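Local coordinates for Glyoxalase/bleomycin resistance protein/dioxygenase (PDB 4N04) that may act as a dioxygenase of the glyoxalase/bleomycin resistance superfamily, though its reaction and substrate remain unestablished, at residues A[12-17]-A[101-106]; A[26-31]-A[43-48]; A[35-40]-A[52-57]; A[64-69]-A[108-113]. The protein carries 1 engineered substitution. All coordinates share one frame; numbering follows the deposited sequence.

Interaction 1: residues A[12-17]-A[101-106]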
loop_
_atom_site.group_PDB
_atom_site.type_symbol
_atom_site.label_atom_id
_atom_site.label_comp_id
_atom_site.label_asym_id
_atom_site.label_seq_id
_atom_site.Cartn_x
_atom_site.Cartn_y
_atom_site.Cartn_z
ATOM N N VAL A 12 4.920 4.600 -6.010
ATOM C CA VAL A 12 5.196 3.240 -6.432
ATOM C C VAL A 12 5.086 3.174 -7.944
ATOM O O VAL A 12 4.054 3.499 -8.510
ATOM C CB VAL A 12 4.200 2.223 -5.808
ATOM C CG1 VAL A 12 4.503 0.818 -6.310
ATOM C CG2 VAL A 12 4.245 2.273 -4.270
ATOM N N ALA A 13 6.154 2.773 -8.616
ATOM C CA ALA A 13 6.062 2.545 -10.047
ATOM C C ALA A 13 5.390 1.196 -10.303
ATOM O O ALA A 13 5.746 0.186 -9.673
ATOM C CB ALA A 13 7.450 2.588 -10.689
ATOM N N VAL A 14 4.437 1.161 -11.229
ATOM C CA VAL A 14 3.786 -0.102 -11.580
ATOM C C VAL A 14 3.867 -0.455 -13.080
ATOM O O VAL A 14 4.156 0.400 -13.926
ATOM C CB VAL A 14 2.310 -0.137 -11.107
ATOM C CG1 VAL A 14 2.210 0.242 -9.618
ATOM C CG2 VAL A 14 1.455 0.781 -11.964
ATOM N N GLY A 15 3.623 -1.728 -13.378
ATOM C CA GLY A 15 3.598 -2.213 -14.751
ATOM C C GLY A 15 2.253 -1.975 -15.422
ATOM O O GLY A 15 2.066 -0.985 -16.115
ATOM N N ASP A 16 1.281 -2.882 -15.257
ATOM C CA ASP A 16 -0.077 -2.650 -15.736
ATOM C C ASP A 16 -0.841 -1.787 -14.741
ATOM O O ASP A 16 -1.033 -2.186 -13.594
ATOM C CB ASP A 16 -0.808 -3.973 -15.971
ATOM C CG ASP A 16 -2.325 -3.808 -16.040
ATOM O OD1 ASP A 16 -2.833 -2.746 -16.475
ATOM O OD2 ASP A 16 -3.026 -4.759 -15.656
ATOM N N PHE A 17 -1.293 -0.616 -15.181
ATOM C CA PHE A 17 -1.982 0.294 -14.277
ATOM C C PHE A 17 -3.274 -0.306 -13.707
ATOM O O PHE A 17 -3.489 -0.276 -12.493
ATOM C CB PHE A 17 -2.251 1.630 -14.951
ATOM C CG PHE A 17 -2.926 2.628 -14.058
ATOM C CD1 PHE A 17 -2.196 3.360 -13.136
ATOM C CD2 PHE A 17 -4.293 2.838 -14.137
ATOM C CE1 PHE A 17 -2.818 4.291 -12.310
ATOM C CE2 PHE A 17 -4.920 3.768 -13.316
ATOM C CZ PHE A 17 -4.178 4.495 -12.401
ATOM N N TYR A 101 2.905 -6.920 2.270
ATOM C CA TYR A 101 2.163 -7.259 1.070
ATOM C C TYR A 101 3.049 -7.102 -0.147
ATOM O O TYR A 101 3.909 -6.218 -0.192
ATOM C CB TYR A 101 0.942 -6.354 0.934
ATOM C CG TYR A 101 -0.100 -6.617 1.981
ATOM C CD1 TYR A 101 -1.108 -7.556 1.767
ATOM C CD2 TYR A 101 -0.073 -5.949 3.200
ATOM C CE1 TYR A 101 -2.073 -7.813 2.738
ATOM C CE2 TYR A 101 -1.036 -6.203 4.179
ATOM C CZ TYR A 101 -2.029 -7.133 3.937
ATOM O OH TYR A 101 -2.984 -7.380 4.895
ATOM N N LEU A 102 2.839 -7.959 -1.136
ATOM C CA LEU A 102 3.488 -7.789 -2.422
ATOM C C LEU A 102 2.448 -7.394 -3.462
ATOM O O LEU A 102 1.482 -8.125 -3.667
ATOM C CB LEU A 102 4.188 -9.079 -2.835
ATOM C CG LEU A 102 5.333 -9.496 -1.920
ATOM C CD1 LEU A 102 5.886 -10.841 -2.325
ATOM C CD2 LEU A 102 6.426 -8.436 -1.892
ATOM N N ASP A 103 2.642 -6.239 -4.107
ATOM C CA ASP A 103 1.738 -5.786 -5.178
ATOM C C ASP A 103 1.935 -6.648 -6.430
ATOM O O ASP A 103 2.873 -7.451 -6.470
ATOM C CB ASP A 103 1.849 -4.252 -5.421
ATOM C CG ASP A 103 3.052 -3.832 -6.286
ATOM O OD1 ASP A 103 3.814 -4.668 -6.814
ATOM O OD2 ASP A 103 3.218 -2.605 -6.459
ATOM N N PRO A 104 1.055 -6.514 -7.439
ATOM C CA PRO A 104 1.189 -7.356 -8.642
ATOM C C PRO A 104 2.576 -7.364 -9.305
ATOM O O PRO A 104 2.939 -8.352 -9.932
ATOM C CB PRO A 104 0.132 -6.772 -9.580
ATOM C CG PRO A 104 -0.945 -6.325 -8.652
ATOM C CD PRO A 104 -0.219 -5.771 -7.447
ATOM N N ASP A 105 3.353 -6.306 -9.137
ATOM C CA ASP A 105 4.707 -6.271 -9.695
ATOM C C ASP A 105 5.809 -6.735 -8.750
ATOM O O ASP A 105 6.950 -6.931 -9.177
ATOM C CB ASP A 105 5.036 -4.870 -10.195
ATOM C CG ASP A 105 4.209 -4.488 -11.400
ATOM O OD1 ASP A 105 4.462 -5.039 -12.490
ATOM O OD2 ASP A 105 3.302 -3.646 -11.257
ATOM N N GLY A 106 5.486 -6.901 -7.471
ATOM C CA GLY A 106 6.478 -7.349 -6.514
ATOM C C GLY A 106 6.989 -6.293 -5.544
ATOM O O GLY A 106 7.829 -6.590 -4.696
HETATM O O HOH W 1 5.282 -2.109 -8.222
HETATM O O HOH W 2 0.827 -4.276 -12.411
#

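Interaction 2: residues A[26-31]-A[43-48]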
loop_
_atom_site.group_PDB
_atom_site.type_symbol
_atom_site.label_atom_id
_atom_site.label_comp_id
_atom_site.label_asym_id
_atom_site.label_seq_id
_atom_site.Cartn_x
_atom_site.Cartn_y
_atom_site.Cartn_z
ATOM N N SER A 26 -8.259 -2.728 -3.282
ATOM C CA SER A 26 -8.542 -3.805 -2.340
ATOM C C SER A 26 -7.751 -3.657 -1.042
ATOM O O SER A 26 -8.318 -3.712 0.045
ATOM C CB SER A 26 -8.242 -5.159 -2.975
ATOM O OG SER A 26 -9.061 -5.383 -4.115
ATOM N N LEU A 27 -6.445 -3.460 -1.159
ATOM C CA LEU A 27 -5.593 -3.405 0.010
ATOM C C LEU A 27 -6.008 -2.264 0.932
ATOM O O LEU A 27 -6.216 -2.465 2.133
ATOM C CB LEU A 27 -4.114 -3.261 -0.397
ATOM C CG LEU A 27 -3.127 -2.970 0.736
ATOM C CD1 LEU A 27 -2.913 -4.220 1.584
ATOM C CD2 LEU A 27 -1.809 -2.455 0.207
ATOM N N LEU A 28 -6.127 -1.064 0.375
ATOM C CA LEU A 28 -6.394 0.112 1.195
ATOM C C LEU A 28 -7.893 0.231 1.556
ATOM O O LEU A 28 -8.258 0.903 2.523
ATOM C CB LEU A 28 -5.896 1.378 0.488
ATOM C CG LEU A 28 -4.418 1.483 0.086
ATOM C CD1 LEU A 28 -4.221 2.605 -0.943
ATOM C CD2 LEU A 28 -3.516 1.704 1.292
ATOM N N GLY A 29 -8.754 -0.432 0.789
ATOM C CA GLY A 29 -10.180 -0.360 1.037
ATOM C C GLY A 29 -10.746 1.032 0.814
ATOM O O GLY A 29 -11.678 1.467 1.490
ATOM N N ALA A 30 -10.160 1.744 -0.136
ATOM C CA ALA A 30 -10.657 3.052 -0.511
ATOM C C ALA A 30 -10.360 3.268 -1.972
ATOM O O ALA A 30 -9.527 2.583 -2.557
ATOM C CB ALA A 30 -10.021 4.141 0.326
ATOM N N GLU A 31 -11.074 4.214 -2.557
ATOM C CA GLU A 31 -10.886 4.596 -3.941
ATOM C C GLU A 31 -9.849 5.689 -3.943
ATOM O O GLU A 31 -9.676 6.380 -2.933
ATOM C CB GLU A 31 -12.206 5.139 -4.500
ATOM C CG GLU A 31 -13.271 4.081 -4.675
ATOM C CD GLU A 31 -13.168 3.395 -6.018
ATOM O OE1 GLU A 31 -12.480 3.952 -6.907
ATOM O OE2 GLU A 31 -13.771 2.310 -6.183
ATOM N N TRP A 43 -3.772 8.248 -3.359
ATOM C CA TRP A 43 -4.617 8.068 -2.186
ATOM C C TRP A 43 -4.128 8.984 -1.091
ATOM O O TRP A 43 -2.943 8.975 -0.745
ATOM C CB TRP A 43 -4.543 6.648 -1.639
ATOM C CG TRP A 43 -5.261 5.616 -2.410
ATOM C CD1 TRP A 43 -6.463 5.062 -2.103
ATOM C CD2 TRP A 43 -4.811 4.966 -3.599
ATOM N NE1 TRP A 43 -6.800 4.112 -3.030
ATOM C CE2 TRP A 43 -5.805 4.035 -3.966
ATOM C CE3 TRP A 43 -3.668 5.083 -4.398
ATOM C CZ2 TRP A 43 -5.692 3.223 -5.092
ATOM C CZ3 TRP A 43 -3.557 4.280 -5.519
ATOM C CH2 TRP A 43 -4.560 3.359 -5.855
ATOM N N GLN A 44 -5.039 9.769 -0.531
ATOM C CA GLN A 44 -4.737 10.441 0.716
ATOM C C GLN A 44 -5.086 9.490 1.839
ATOM O O GLN A 44 -6.248 9.116 2.002
ATOM C CB GLN A 44 -5.525 11.727 0.875
ATOM C CG GLN A 44 -5.242 12.384 2.201
ATOM C CD GLN A 44 -5.523 13.856 2.165
ATOM O OE1 GLN A 44 -5.199 14.532 1.190
ATOM N NE2 GLN A 44 -6.144 14.367 3.218
ATOM N N LEU A 45 -4.067 9.085 2.587
ATOM C CA LEU A 45 -4.233 8.133 3.672
ATOM C C LEU A 45 -4.603 8.902 4.922
ATOM O O LEU A 45 -5.378 8.445 5.753
ATOM C CB LEU A 45 -2.936 7.361 3.891
ATOM C CG LEU A 45 -2.421 6.697 2.616
ATOM C CD1 LEU A 45 -1.146 5.921 2.886
ATOM C CD2 LEU A 45 -3.485 5.791 2.011
ATOM N N GLU A 46 -4.047 10.100 5.018
ATOM C CA GLU A 46 -4.194 10.949 6.176
ATOM C C GLU A 46 -3.638 12.292 5.742
ATOM O O GLU A 46 -3.121 12.425 4.634
ATOM C CB GLU A 46 -3.396 10.394 7.352
ATOM C CG GLU A 46 -4.065 10.581 8.683
ATOM C CD GLU A 46 -5.374 9.822 8.786
ATOM O OE1 GLU A 46 -6.449 10.421 8.516
ATOM O OE2 GLU A 46 -5.324 8.623 9.140
ATOM N N GLU A 47 -3.743 13.287 6.611
ATOM C CA GLU A 47 -3.293 14.621 6.275
ATOM C C GLU A 47 -1.781 14.639 6.095
ATOM O O GLU A 47 -1.021 14.338 7.020
ATOM C CB GLU A 47 -3.721 15.619 7.351
ATOM C CG GLU A 47 -2.979 16.938 7.297
ATOM C CD GLU A 47 -3.906 18.129 7.131
ATOM O OE1 GLU A 47 -3.463 19.140 6.538
ATOM O OE2 GLU A 47 -5.069 18.058 7.593
ATOM N N GLY A 48 -1.352 14.982 4.886
ATOM C CA GLY A 48 0.063 15.117 4.600
ATOM C C GLY A 48 0.766 13.811 4.296
ATOM O O GLY A 48 1.975 13.807 4.083
#

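Interaction 3: residues A[35-40]-A[52-57]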
loop_
_atom_site.group_PDB
_atom_site.type_symbol
_atom_site.label_atom_id
_atom_site.label_comp_id
_atom_site.label_asym_id
_atom_site.label_seq_id
_atom_site.Cartn_x
_atom_site.Cartn_y
_atom_site.Cartn_z
ATOM N N TYR A 35 -7.073 11.325 -9.643
ATOM C CA TYR A 35 -6.164 10.887 -10.701
ATOM C C TYR A 35 -5.496 12.079 -11.380
ATOM O O TYR A 35 -6.107 12.739 -12.204
ATOM C CB TYR A 35 -6.893 10.076 -11.773
ATOM C CG TYR A 35 -7.615 8.849 -11.286
ATOM C CD1 TYR A 35 -7.132 7.580 -11.567
ATOM C CD2 TYR A 35 -8.786 8.956 -10.556
ATOM C CE1 TYR A 35 -7.793 6.450 -11.131
ATOM C CE2 TYR A 35 -9.455 7.836 -10.109
ATOM C CZ TYR A 35 -8.961 6.585 -10.403
ATOM O OH TYR A 35 -9.642 5.475 -9.956
ATOM N N PRO A 36 -4.231 12.352 -11.039
ATOM C CA PRO A 36 -3.442 13.366 -11.747
ATOM C C PRO A 36 -3.470 13.164 -13.264
ATOM O O PRO A 36 -3.543 14.144 -13.993
ATOM C CB PRO A 36 -2.031 13.138 -11.214
ATOM C CG PRO A 36 -2.241 12.577 -9.858
ATOM C CD PRO A 36 -3.477 11.730 -9.938
ATOM N N HIS A 37 -3.394 11.922 -13.732
ATOM C CA HIS A 37 -3.664 11.623 -15.134
ATOM C C HIS A 37 -4.217 10.209 -15.283
ATOM O O HIS A 37 -4.672 9.625 -14.305
ATOM C CB HIS A 37 -2.445 11.873 -16.029
ATOM C CG HIS A 37 -1.305 10.934 -15.795
ATOM N ND1 HIS A 37 -1.265 9.662 -16.325
ATOM C CD2 HIS A 37 -0.148 11.093 -15.112
ATOM C CE1 HIS A 37 -0.139 9.072 -15.966
ATOM N NE2 HIS A 37 0.559 9.918 -15.230
ATOM N N GLU A 38 -4.199 9.657 -16.489
ATOM C CA GLU A 38 -4.881 8.387 -16.708
ATOM C C GLU A 38 -4.175 7.164 -16.138
ATOM O O GLU A 38 -4.832 6.203 -15.751
ATOM C CB GLU A 38 -5.197 8.159 -18.177
ATOM C CG GLU A 38 -6.579 7.565 -18.347
ATOM C CD GLU A 38 -6.765 6.858 -19.667
ATOM O OE1 GLU A 38 -5.743 6.438 -20.263
ATOM O OE2 GLU A 38 -7.935 6.720 -20.097
ATOM N N THR A 39 -2.848 7.183 -16.099
ATOM C CA THR A 39 -2.129 6.085 -15.470
ATOM C C THR A 39 -1.440 6.506 -14.158
ATOM O O THR A 39 -0.304 6.126 -13.880
ATOM C CB THR A 39 -1.165 5.401 -16.453
ATOM O OG1 THR A 39 -0.328 6.385 -17.064
ATOM C CG2 THR A 39 -1.958 4.687 -17.537
ATOM N N GLU A 40 -2.173 7.269 -13.350
ATOM C CA GLU A 40 -1.698 7.750 -12.064
ATOM C C GLU A 40 -2.841 7.914 -11.088
ATOM O O GLU A 40 -3.835 8.567 -11.383
ATOM C CB GLU A 40 -1.008 9.092 -12.216
ATOM C CG GLU A 40 0.435 9.045 -11.856
ATOM C CD GLU A 40 1.007 10.403 -11.543
ATOM O OE1 GLU A 40 1.514 11.064 -12.479
ATOM O OE2 GLU A 40 0.950 10.799 -10.356
ATOM N N TYR A 52 0.913 7.185 -3.955
ATOM C CA TYR A 52 0.518 7.178 -5.357
ATOM C C TYR A 52 1.176 6.087 -6.200
ATOM O O TYR A 52 2.322 5.705 -5.965
ATOM C CB TYR A 52 0.704 8.560 -6.002
ATOM C CG TYR A 52 2.134 8.965 -6.270
ATOM C CD1 TYR A 52 2.707 8.778 -7.526
ATOM C CD2 TYR A 52 2.911 9.550 -5.276
ATOM C CE1 TYR A 52 4.022 9.159 -7.781
ATOM C CE2 TYR A 52 4.223 9.942 -5.524
ATOM C CZ TYR A 52 4.775 9.741 -6.773
ATOM O OH TYR A 52 6.082 10.119 -7.014
ATOM N N ILE A 53 0.427 5.587 -7.176
ATOM C CA ILE A 53 0.959 4.665 -8.167
ATOM C C ILE A 53 1.000 5.344 -9.533
ATOM O O ILE A 53 0.146 6.166 -9.867
ATOM C CB ILE A 53 0.123 3.378 -8.250
ATOM C CG1 ILE A 53 -1.307 3.707 -8.698
ATOM C CG2 ILE A 53 0.106 2.669 -6.911
ATOM C CD1 ILE A 53 -2.214 2.495 -8.834
ATOM N N VAL A 54 2.003 5.006 -10.329
ATOM C CA VAL A 54 2.103 5.556 -11.671
ATOM C C VAL A 54 2.643 4.465 -12.576
ATOM O O VAL A 54 3.459 3.659 -12.150
ATOM C CB VAL A 54 3.030 6.792 -11.708
ATOM C CG1 VAL A 54 4.368 6.477 -11.066
ATOM C CG2 VAL A 54 3.213 7.294 -13.146
ATOM N N GLU A 55 2.174 4.412 -13.816
ATOM C CA GLU A 55 2.680 3.423 -14.746
ATOM C C GLU A 55 4.076 3.827 -15.252
ATOM O O GLU A 55 4.212 4.735 -16.059
ATOM C CB GLU A 55 1.691 3.225 -15.892
ATOM C CG GLU A 55 2.006 2.035 -16.786
ATOM C CD GLU A 55 0.869 1.670 -17.746
ATOM O OE1 GLU A 55 1.122 1.644 -18.966
ATOM O OE2 GLU A 55 -0.267 1.389 -17.293
ATOM N N ARG A 56 5.112 3.184 -14.720
ATOM C CA ARG A 56 6.474 3.324 -15.236
ATOM C C ARG A 56 7.069 1.928 -15.165
ATOM O O ARG A 56 7.759 1.587 -14.197
ATOM C CB ARG A 56 7.329 4.292 -14.396
ATOM C CG ARG A 56 6.602 5.517 -13.881
ATOM C CD ARG A 56 7.166 6.806 -14.435
ATOM N NE ARG A 56 8.432 7.231 -13.828
ATOM C CZ ARG A 56 9.585 7.269 -14.487
ATOM N NH1 ARG A 56 10.695 7.678 -13.895
ATOM N NH2 ARG A 56 9.622 6.892 -15.758
ATOM N N PRO A 57 6.762 1.095 -16.169
ATOM C CA PRO A 57 7.100 -0.327 -16.082
ATOM C C PRO A 57 8.587 -0.594 -15.897
ATOM O O PRO A 57 8.931 -1.612 -15.308
ATOM C CB PRO A 57 6.575 -0.905 -17.408
ATOM C CG PRO A 57 6.178 0.260 -18.232
ATOM C CD PRO A 57 5.877 1.376 -17.310
#

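Interaction 4: residues A[64-69]-A[108-113]. Engineered in segment 64-69: M64 (natural residue Val).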
loop_
_atom_site.group_PDB
_atom_site.type_symbol
_atom_site.label_atom_id
_atom_site.label_comp_id
_atom_site.label_asym_id
_atom_site.label_seq_id
_atom_site.Cartn_x
_atom_site.Cartn_y
_atom_site.Cartn_z
HETATM N N MSE A 64 9.455 0.226 -1.889
HETATM C CA MSE A 64 9.172 -0.222 -0.539
HETATM C C MSE A 64 8.612 0.901 0.303
HETATM O O MSE A 64 9.237 1.940 0.457
HETATM C CB MSE A 64 10.393 -0.868 0.112
HETATM C CG MSE A 64 11.686 -0.141 -0.074
HETATM SE SE MSE A 64 13.070 -1.468 0.251
HETATM C CE MSE A 64 12.577 -2.690 -1.199
ATOM N N GLN A 65 7.404 0.685 0.814
ATOM C CA GLN A 65 6.729 1.672 1.639
ATOM C C GLN A 65 6.258 1.006 2.924
ATOM O O GLN A 65 5.810 -0.138 2.910
ATOM C CB GLN A 65 5.549 2.282 0.872
ATOM C CG GLN A 65 5.867 2.724 -0.562
ATOM C CD GLN A 65 6.818 3.920 -0.639
ATOM O OE1 GLN A 65 7.243 4.454 0.374
ATOM N NE2 GLN A 65 7.147 4.344 -1.848
ATOM N N THR A 66 6.377 1.706 4.044
ATOM C CA THR A 66 5.896 1.154 5.304
ATOM C C THR A 66 4.895 2.082 5.972
ATOM O O THR A 66 5.142 3.282 6.100
ATOM C CB THR A 66 7.052 0.835 6.272
ATOM O OG1 THR A 66 7.956 -0.067 5.633
ATOM C CG2 THR A 66 6.532 0.187 7.527
ATOM N N LEU A 67 3.752 1.534 6.377
ATOM C CA LEU A 67 2.791 2.333 7.125
ATOM C C LEU A 67 2.618 1.747 8.513
ATOM O O LEU A 67 2.316 0.567 8.679
ATOM C CB LEU A 67 1.428 2.440 6.430
ATOM C CG LEU A 67 1.226 2.353 4.915
ATOM C CD1 LEU A 67 -0.167 2.840 4.537
ATOM C CD2 LEU A 67 2.261 3.121 4.172
ATOM N N ILE A 68 2.830 2.583 9.513
ATOM C CA ILE A 68 2.635 2.172 10.885
ATOM C C ILE A 68 1.262 2.674 11.250
ATOM O O ILE A 68 1.010 3.875 11.189
ATOM C CB ILE A 68 3.701 2.786 11.807
ATOM C CG1 ILE A 68 5.105 2.363 11.343
ATOM C CG2 ILE A 68 3.439 2.395 13.237
ATOM C CD1 ILE A 68 5.254 0.888 11.154
ATOM N N VAL A 69 0.359 1.757 11.583
ATOM C CA VAL A 69 -1.041 2.127 11.786
ATOM C C VAL A 69 -1.495 1.909 13.212
ATOM O O VAL A 69 -0.788 1.313 14.014
ATOM C CB VAL A 69 -1.989 1.360 10.838
ATOM C CG1 VAL A 69 -1.575 1.581 9.395
ATOM C CG2 VAL A 69 -1.999 -0.109 11.168
ATOM N N GLU A 108 6.996 -4.004 -2.255
ATOM C CA GLU A 108 6.655 -4.374 -0.882
ATOM C C GLU A 108 5.935 -3.247 -0.160
ATOM O O GLU A 108 6.471 -2.149 -0.015
ATOM C CB GLU A 108 7.923 -4.739 -0.103
ATOM C CG GLU A 108 8.670 -5.939 -0.665
ATOM C CD GLU A 108 10.042 -6.174 -0.013
ATOM O OE1 GLU A 108 10.409 -5.420 0.912
ATOM O OE2 GLU A 108 10.760 -7.114 -0.431
ATOM N N ILE A 109 4.715 -3.521 0.279
ATOM C CA ILE A 109 3.984 -2.580 1.110
ATOM C C ILE A 109 3.818 -3.182 2.495
ATOM O O ILE A 109 3.045 -4.125 2.675
ATOM C CB ILE A 109 2.568 -2.279 0.543
ATOM C CG1 ILE A 109 2.633 -2.038 -0.960
ATOM C CG2 ILE A 109 1.949 -1.092 1.255
ATOM C CD1 ILE A 109 3.378 -0.783 -1.337
ATOM N N ALA A 110 4.533 -2.641 3.473
ATOM C CA ALA A 110 4.478 -3.185 4.825
ATOM C C ALA A 110 3.623 -2.352 5.776
ATOM O O ALA A 110 3.557 -1.120 5.677
ATOM C CB ALA A 110 5.879 -3.381 5.394
ATOM N N PHE A 111 2.965 -3.055 6.693
ATOM C CA PHE A 111 2.131 -2.440 7.711
ATOM C C PHE A 111 2.580 -2.907 9.070
ATOM O O PHE A 111 2.613 -4.105 9.351
ATOM C CB PHE A 111 0.673 -2.825 7.515
ATOM C CG PHE A 111 0.057 -2.264 6.275
ATOM C CD1 PHE A 111 -0.637 -1.068 6.316
ATOM C CD2 PHE A 111 0.161 -2.935 5.070
ATOM C CE1 PHE A 111 -1.214 -0.550 5.177
ATOM C CE2 PHE A 111 -0.414 -2.426 3.922
ATOM C CZ PHE A 111 -1.103 -1.226 3.972
ATOM N N GLY A 112 2.928 -1.952 9.920
ATOM C CA GLY A 112 3.344 -2.259 11.271
ATOM C C GLY A 112 2.443 -1.605 12.294
ATOM O O GLY A 112 1.455 -0.955 11.951
ATOM N N GLU A 113 2.792 -1.783 13.560
ATOM C CA GLU A 113 2.021 -1.217 14.648
ATOM C C GLU A 113 2.885 -1.002 15.879
ATOM O O GLU A 113 3.891 -1.680 16.088
ATOM C CB GLU A 113 0.837 -2.120 14.991
ATOM C CG GLU A 113 1.224 -3.530 15.383
ATOM C CD GLU A 113 0.103 -4.263 16.104
ATOM O OE1 GLU A 113 -1.026 -3.726 16.153
ATOM O OE2 GLU A 113 0.354 -5.373 16.631
#

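Interaction 1: residues A[12-17]-A[101-106]
D105 OD2 is gripped from two directions. The backbone N of G15 donates to it at 2.9 Å in a nearly straight bond (174° at the hydrogen), arriving from above the carboxylate plane, 46° out of it. A water donates to the same OD2 at 2.8 Å and also to D16 O at 3.0 Å, so one carboxylate oxygen holds the chain just where strand 8-14 gives way to the start of helix 17-28. V14 packs against this oxygen through its CB, 3.6 Å from D105 OD2.

D103 makes the second link. Its CG sits between the backbone N and the carbonyl carbon (chi1 80°), and its OD2 comes 3.7 Å from V12 CG1. A second water donates to A13 O at 2.8 Å and to D103 OD2, which is also hydrogen-bonded to Y24 OH. The other oxygen, OD1, turns back on its own loop: it takes weak bonds from D105 N and G106 N, and a hydrogen bond from S107 N. These, with the type I turn bond from G106 N to D103 O at 2.9 Å, set the loop that offers both carboxylates.

That loop joins strands 97-102 and 108-113. It leans on helix 17-28, where D103 and P104 touch W23, while V12 and V14 pack on L51 and I53 of strand 49-55.

Interaction 2: residues A[26-31]-A[43-48]
The β-α-β-β-β order of residues 8-55, the module from which vicinal oxygen chelate folds are built, lays helix 17-28 on its sheet, and here the helix's last turn meets strand 40-46 through L28 and W43. L28 CG is anti to the carbonyl carbon, beside the backbone N. L28 CD1 lies almost squarely over the five-membered ring of the indole, 3.4 Å from its centroid and only 5° off the ring normal, a clear CH-pi contact. W43 CG and CD1 are both 3.5 Å from L28 CD1. The other branch goes to a different partner: L28 CD2 reaches L45 CD2 at 4.1 Å, the two leucines crossing at about a right angle.

The indole's polar corner is held as well. W43 NE1 donates to A30 O at 3.2 Å, with 167° at the hydrogen and the acceptor practically in the ring plane. Seen from the carbonyl, the donor stands well above the plane of the C=O group, 64° out of it. One bond at the edge and one methyl over a face help to set how the indole is turned. The chain leaves the helix at G29, with positive phi, and the next residue, A30, presents its oxygen to the indole; A30 CB rests 4.4 Å from W43 CD1. E31, next along, directs its OE1 to a salt bridge with R25 instead.

Further on, L45 and E46 form a classic beta bulge facing strand 49-55. W43 is also packed by L21 and Y24 of helix 17-28 and by I53, while L28 and L45 both touch L51 of strand 49-55.

Interaction 3: residues A[35-40]-A[52-57]
E40 and V54 face each other as an antiparallel, non-hydrogen-bonded pair, 4.4 Å between their CA atoms, at the open end of the β-hairpin formed by strands 40-46 and 49-55. Their side chains run side by side in the same direction, with E40 CG 3.4 Å from V54 CB. E40 starts in an unusual rotamer: chi1 of -116° places CG away from the staggered positions. Beyond CG the chain is extended, and it brings OE2 to 3.9 Å from Y52 CD1, the carboxylate and ring planes being turned 44° to each other. OE2 itself is hydrogen-bonded to the amine N of a bound NHE molecule, probably a component of the crystallisation buffer.

V54 has CG2 anti to its backbone N, and that methyl sits 3.5 Å from E40 CG, also approaching the imidazole of H37 obliquely. H37 folds back across the type I turn from H37 to E40: E40 CB lies over one face of its ring, toward the rim, and T39 OG1 is at the edge, in the plane.

T39, in the turn, packs against E55 by side-chain contact. T39 CB touches E55 CB at 3.6 Å, and T39 CG2 lies 3.7 Å from E55 OE2. E55 CG is anti to the backbone N (chi1 -170°) and the rest of the chain is extended; its OE2 accepts a hydrogen bond from F17 N, at the start of helix 17-28. The backbones are tied by E55 N donating to T39 O at 3.0 Å, and a CA-H...O contact puts E40 CA 3.3 Å from I53 O.

Interaction 4: residues A[64-69]-A[108-113]
The phenyl ring of F111 has V69 CG1 at its edge, near the ring plane and 4.2 Å from CD1, while L67 CD1 approaches obliquely to 3.6 Å from CE1. L67 and F111, directly paired in the parallel register, lie side by side and point the same way. These strands, 64-69 and 108-113, are the first and last of the second β-α-β-β-β module of the fold, and their directions differ by 26°. F111 and I109 are buried beneath L27 of helix 17-28, and F111 also packs on L72 and V75 of helix 72-81.

Five backbone bonds zip the pair together. Q65 N to E108 O, at 3.1 Å, is the longest, and L67 N to A110 O, at 2.8 Å, the shortest. Toward the C-terminal end the donors tilt progressively from the carbonyl planes of their acceptors, reaching 34° for V69 N on G112 O.

On the opposite face M64 and T66 stand beside E108 and A110, and I68 lies across from G112. M64 is an engineered selenomethionine; its chain bends at chi3 and lies alongside E108, with CE 4.1 Å from E108 OE1. T66 OG1 rests 3.9 Å from A110 CB. The δ-methyl of I68 is folded over the neighbouring strand by a chi2 of -51°, which sets I68 CD1 3.7 Å from G112 CA.

Interactions 2 and 3 lie in the sheet of strands 8-14, 34-37, 40-46 and 49-55, interaction 4 in that of 64-69, 88-91, 97-102 and 108-113, and interaction 1 bridges the two. Along the chain, interactions 2 and 3 are nested within the loop closed by interaction 1, crossing each other, while interaction 4 crosses interaction 1. Interactions 1 and 3 have centres about 11 Å apart and lie on strands 8-14 and 49-55, neighbours in one sheet; the centres of interactions 3 and 4 are about 21 Å apart, without touching. Interaction 2 meets interaction 4 where L27 packs on F111 and L45 on L67, a second join between the modules.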